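Local coordinates for Mll8193 protein (Mesorhizobium loti, PDB 3FH1) that is of unknown function but belongs to the SnoaL-like family of NTF2-like proteins and packs as a two-fold symmetric pair of chains in the crystal, at the interface of chains A and B. Numbering follows the deposited sequence. Chains: chain A/B, uncharacterized NTF2-like protein.

Contact 1 and contact 2 belong to one two-fold symmetric interface, and the centres of their C-alpha atoms lie about 10 Å apart. Both draw on strands 92-100 and 106-116, and A:Arg96 joins them: its aliphatic stem packs in contact 1, while its guanidinium is held in contact 2. Contact 1 is apolar packing around the symmetry axis; contact 2 is a charged and watered network farther out, repeated with the chains exchanged. An oily centre flanked by two polar clusters would suit a stable dimer of this NTF2-like protein, although the structure alone does not show its state in solution.

Contact 1: the interface of chains A and B. Residues chain A 94, 96, 110, 112; chain B 94, 96, 110, 112.
The hydroxyl oxygen OG1 of A:Thr94 rests against a methyl group of the partner, CD2 of B:Leu112, at 4.0 Å. Between the residues of this patch the meeting is one of carbon surfaces, formed where the curved sheets of two NTF2-like chains lie face to face. Each strand pair, 92-100 with 106-116, turns threonine, valine and leucine toward its twin across the two-fold axis.

B:Leu112 and its twin A:Leu112 are the main knobs, with 50 and 51 Å² of their surface hidden by the partner chain. CD2 of B:Leu112 enters a shallow cup on chain A, where it also meets CG2 of A:Val110 at 4.0 Å and CG of A:Arg96 at 4.1 Å. The leucine meets the threonine tip to tip but runs antiparallel past the valine and the arginine, and a single methyl thereby touches three neighbours. CG lies beside the backbone N, with chi1 swung to -90°, and the branch at chi2 61° sends CD2 into the cup while CD1 stays nearer the axis. Leucine suits the place because its branched end carries a methyl, CD2, far enough to reach the threonine, the valine and the arginine stem. A:Leu112 does the same in the cup of chain B.

At the axis, like meets like. The methyl groups CG2 of A:Thr94 and B:Thr94 point at each other, 3.8 Å apart, and CG1 of A:Val110 faces CG1 of B:Val110 at 4.1 Å. With chi1 at 63°, valine places CG1 between its backbone N and carbonyl carbon and aims it at its twin; the other methyl, CG2, is left for the leucine. Valine is apt here: beta-branched and at home in a strand, it holds two methyls on a short, stiff side chain. Threonine turns its methyl to the axis and its hydroxyl to the leucine. A:Arg96 lends the methylene part of its chain, CG and CD, to the rim of the cup.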
loop_
_atom_site.group_PDB
_atom_site.type_symbol
_atom_site.label_atom_id
_atom_site.label_comp_id
_atom_site.label_asym_id
_atom_site.label_seq_id
_atom_site.Cartn_x
_atom_site.Cartn_y
_atom_site.Cartn_z
ATOM N N THR A 94 1.303 6.684 -2.948
ATOM C CA THR A 94 0.931 5.937 -1.732
ATOM C C THR A 94 0.873 6.930 -0.555
ATOM O O THR A 94 1.666 7.860 -0.491
ATOM C CB THR A 94 1.915 4.762 -1.391
ATOM O OG1 THR A 94 3.248 5.264 -1.137
ATOM C CG2 THR A 94 1.913 3.738 -2.471
ATOM N N ARG A 96 0.718 6.677 3.469
ATOM C CA ARG A 96 0.670 5.951 4.752
ATOM C C ARG A 96 0.170 6.881 5.825
ATOM O O ARG A 96 0.565 8.044 5.910
ATOM C CB ARG A 96 2.027 5.348 5.139
ATOM C CG ARG A 96 2.394 4.085 4.363
ATOM C CD ARG A 96 3.660 3.505 4.975
ATOM N NE ARG A 96 4.900 4.270 4.821
ATOM C CZ ARG A 96 5.620 4.782 5.826
ATOM N NH1 ARG A 96 5.168 4.815 7.053
ATOM N NH2 ARG A 96 6.816 5.319 5.594
ATOM N N VAL A 110 -2.767 2.414 4.785
ATOM C CA VAL A 110 -2.201 2.977 3.596
ATOM C C VAL A 110 -3.286 3.066 2.530
ATOM O O VAL A 110 -4.208 2.213 2.458
ATOM C CB VAL A 110 -1.016 2.101 3.042
ATOM C CG1 VAL A 110 -1.487 0.695 2.627
ATOM C CG2 VAL A 110 -0.237 2.879 1.942
ATOM N N LEU A 112 -3.460 3.367 -1.706
ATOM C CA LEU A 112 -2.852 3.378 -3.023
ATOM C C LEU A 112 -3.759 4.159 -3.959
ATOM O O LEU A 112 -4.914 3.793 -4.222
ATOM C CB LEU A 112 -2.669 1.981 -3.601
ATOM C CG LEU A 112 -1.358 1.280 -3.282
ATOM C CD1 LEU A 112 -1.225 1.095 -1.733
ATOM C CD2 LEU A 112 -1.260 -0.066 -4.057
ATOM N N THR B 94 5.109 -1.367 -5.205
ATOM C CA THR B 94 3.945 -1.894 -4.469
ATOM C C THR B 94 3.560 -3.253 -5.083
ATOM O O THR B 94 3.665 -3.439 -6.287
ATOM C CB THR B 94 2.705 -0.932 -4.483
ATOM O OG1 THR B 94 2.235 -0.717 -5.834
ATOM C CG2 THR B 94 3.022 0.355 -3.805
ATOM N N ARG B 96 0.398 -5.751 -4.888
ATOM C CA ARG B 96 -0.934 -6.171 -4.415
ATOM C C ARG B 96 -1.096 -7.649 -4.647
ATOM O O ARG B 96 -0.734 -8.184 -5.695
ATOM C CB ARG B 96 -2.071 -5.385 -5.083
ATOM C CG ARG B 96 -2.253 -3.968 -4.543
ATOM C CD ARG B 96 -3.514 -3.384 -5.161
ATOM N NE ARG B 96 -3.501 -3.110 -6.599
ATOM C CZ ARG B 96 -4.302 -3.689 -7.502
ATOM N NH1 ARG B 96 -5.051 -4.718 -7.201
ATOM N NH2 ARG B 96 -4.326 -3.254 -8.760
ATOM N N VAL B 110 -1.379 -5.852 0.486
ATOM C CA VAL B 110 -0.405 -5.137 -0.283
ATOM C C VAL B 110 0.888 -5.054 0.518
ATOM O O VAL B 110 0.880 -4.973 1.774
ATOM C CB VAL B 110 -0.886 -3.677 -0.624
ATOM C CG1 VAL B 110 -1.086 -2.829 0.645
ATOM C CG2 VAL B 110 0.044 -3.039 -1.697
ATOM N N LEU B 112 4.369 -2.613 0.550
ATOM C CA LEU B 112 5.147 -1.474 0.104
ATOM C C LEU B 112 6.619 -1.788 0.324
ATOM O O LEU B 112 7.093 -1.986 1.452
ATOM C CB LEU B 112 4.819 -0.198 0.867
ATOM C CG LEU B 112 3.704 0.666 0.299
ATOM C CD1 LEU B 112 2.367 -0.148 0.281
ATOM C CD2 LEU B 112 3.587 1.994 1.099
#

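Contact 2: the interface of chains A and B. Residues chain A 84, 96, 108, 128; chain B 49, 56, 126.
A:Arg108 reaches across to B:Glu49 end-on, with NH1 and NH2 both bonded to one carboxylate oxygen, OE1, at 2.9 Å and 3.0 Å. OE1 lies in the guanidinium plane, but the carboxylate is turned 67° to that plane: NH1 comes from above the carboxylate, NH2 from its syn side. NH1 also donates to the backbone O of B:Asp56, in the carbonyl plane.

Beside this salt bridge, A:Lys128 crosses the ring of B:Tyr126 obliquely and places NZ over the centre of one face, 4.0 Å from the centroid, a cation-pi contact that a long, flexible lysine can make. NZ has a weak bond to the backbone O of B:Glu49. One water joins NZ, B:Glu49 OE1 and B:Tyr126 OH; a second links that phenol to A:Glu84. Tyrosine suits the place: its ring receives the lysine, its hydroxyl holds both waters, and OH lies against the CD methylene of A:Arg96, whose chain crosses at about a right angle.

In the second shell, A:Glu84 steadies the arginine side-on: A:Arg108 NE donates to the syn lone pair of A:Glu84 OE2 at 2.8 Å. A:Arg108 NH2 bonds to A:Glu84 OE1 at 3.0 Å. The bend at chi3, 70°, turns the planar group so that its edge serves both glutamates. A:Arg96 NH1 adds a salt bridge to A:Glu84 OE1 at 2.9 Å, from the same face as A:Arg108 NH2; this positive charge probably helps keep the glutamate ionised. A leucine in place of A:Arg108 would probably leave B:Glu49 and A:Glu84 close together without their shared counter-charge.

Within the fold, strands 80-89, 92-100 and 106-116 of chain A carry A:Glu84, A:Arg96 and A:Arg108, and the C-terminal loop carries A:Lys128; they face strands 46-49 and 119-127 and the loop of B:Asp56 in chain B.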
loop_
_atom_site.group_PDB
_atom_site.type_symbol
_atom_site.label_atom_id
_atom_site.label_comp_id
_atom_site.label_asym_id
_atom_site.label_seq_id
_atom_site.Cartn_x
_atom_site.Cartn_y
_atom_site.Cartn_z
ATOM N N GLU A 84 1.856 9.650 7.747
ATOM C CA GLU A 84 3.180 9.081 7.918
ATOM C C GLU A 84 4.080 9.423 6.732
ATOM O O GLU A 84 5.218 9.875 6.917
ATOM C CB GLU A 84 3.137 7.571 8.143
ATOM C CG GLU A 84 2.481 7.181 9.424
ATOM C CD GLU A 84 2.450 5.652 9.623
ATOM O OE1 GLU A 84 2.751 4.913 8.655
ATOM O OE2 GLU A 84 2.122 5.215 10.736
ATOM N N ARG A 96 0.718 6.677 3.469
ATOM C CA ARG A 96 0.670 5.951 4.752
ATOM C C ARG A 96 0.170 6.881 5.825
ATOM O O ARG A 96 0.565 8.044 5.910
ATOM C CB ARG A 96 2.027 5.348 5.139
ATOM C CG ARG A 96 2.394 4.085 4.363
ATOM C CD ARG A 96 3.660 3.505 4.975
ATOM N NE ARG A 96 4.900 4.270 4.821
ATOM C CZ ARG A 96 5.620 4.782 5.826
ATOM N NH1 ARG A 96 5.168 4.815 7.053
ATOM N NH2 ARG A 96 6.816 5.319 5.594
ATOM N N ARG A 108 -2.797 1.778 11.958
ATOM C CA ARG A 108 -2.037 2.208 10.789
ATOM C C ARG A 108 -2.609 1.632 9.512
ATOM O O ARG A 108 -3.119 0.508 9.479
ATOM C CB ARG A 108 -0.576 1.831 10.946
ATOM C CG ARG A 108 0.136 2.361 12.156
ATOM C CD ARG A 108 1.565 1.877 12.204
ATOM N NE ARG A 108 2.416 2.474 11.180
ATOM C CZ ARG A 108 3.477 1.865 10.656
ATOM N NH1 ARG A 108 3.836 0.674 11.065
ATOM N NH2 ARG A 108 4.200 2.473 9.736
ATOM N N LYS A 128 -3.431 -2.448 9.110
ATOM C CA LYS A 128 -2.928 -3.572 9.903
ATOM C C LYS A 128 -4.134 -4.304 10.413
ATOM O O LYS A 128 -5.139 -3.679 10.786
ATOM C CB LYS A 128 -2.096 -3.054 11.076
ATOM C CG LYS A 128 -0.900 -2.203 10.622
ATOM C CD LYS A 128 0.063 -2.982 9.685
ATOM C CE LYS A 128 1.354 -2.193 9.352
ATOM N NZ LYS A 128 2.301 -2.903 8.410
ATOM N N GLU B 49 7.595 -4.559 8.407
ATOM C CA GLU B 49 6.496 -4.138 9.280
ATOM C C GLU B 49 5.375 -5.039 8.824
ATOM O O GLU B 49 4.791 -4.850 7.764
ATOM C CB GLU B 49 6.198 -2.669 9.141
ATOM C CG GLU B 49 7.361 -1.806 9.621
ATOM C CD GLU B 49 7.069 -0.333 9.667
ATOM O OE1 GLU B 49 5.983 0.112 9.236
ATOM O OE2 GLU B 49 7.993 0.405 10.129
ATOM N N ASP B 56 -0.108 -1.501 15.057
ATOM C CA ASP B 56 1.154 -1.138 14.393
ATOM C C ASP B 56 1.734 -2.110 13.377
ATOM O O ASP B 56 2.567 -1.741 12.521
ATOM C CB ASP B 56 2.229 -0.869 15.455
ATOM C CG ASP B 56 1.943 0.318 16.297
ATOM O OD1 ASP B 56 1.402 1.298 15.764
ATOM O OD2 ASP B 56 2.217 0.296 17.520
ATOM N N TYR B 126 0.119 -4.667 4.537
ATOM C CA TYR B 126 -1.220 -4.331 4.994
ATOM C C TYR B 126 -2.277 -5.236 4.359
ATOM O O TYR B 126 -2.006 -5.820 3.318
ATOM C CB TYR B 126 -1.555 -2.897 4.646
ATOM C CG TYR B 126 -0.572 -1.834 5.138
ATOM C CD1 TYR B 126 0.627 -1.626 4.502
ATOM C CD2 TYR B 126 -0.845 -1.069 6.246
ATOM C CE1 TYR B 126 1.503 -0.626 4.930
ATOM C CE2 TYR B 126 0.030 -0.086 6.686
ATOM C CZ TYR B 126 1.226 0.123 6.039
ATOM O OH TYR B 126 2.112 1.111 6.468
HETATM O O HOH W 1 0.932 2.958 7.866
HETATM O O HOH W 2 3.817 -0.697 7.856
#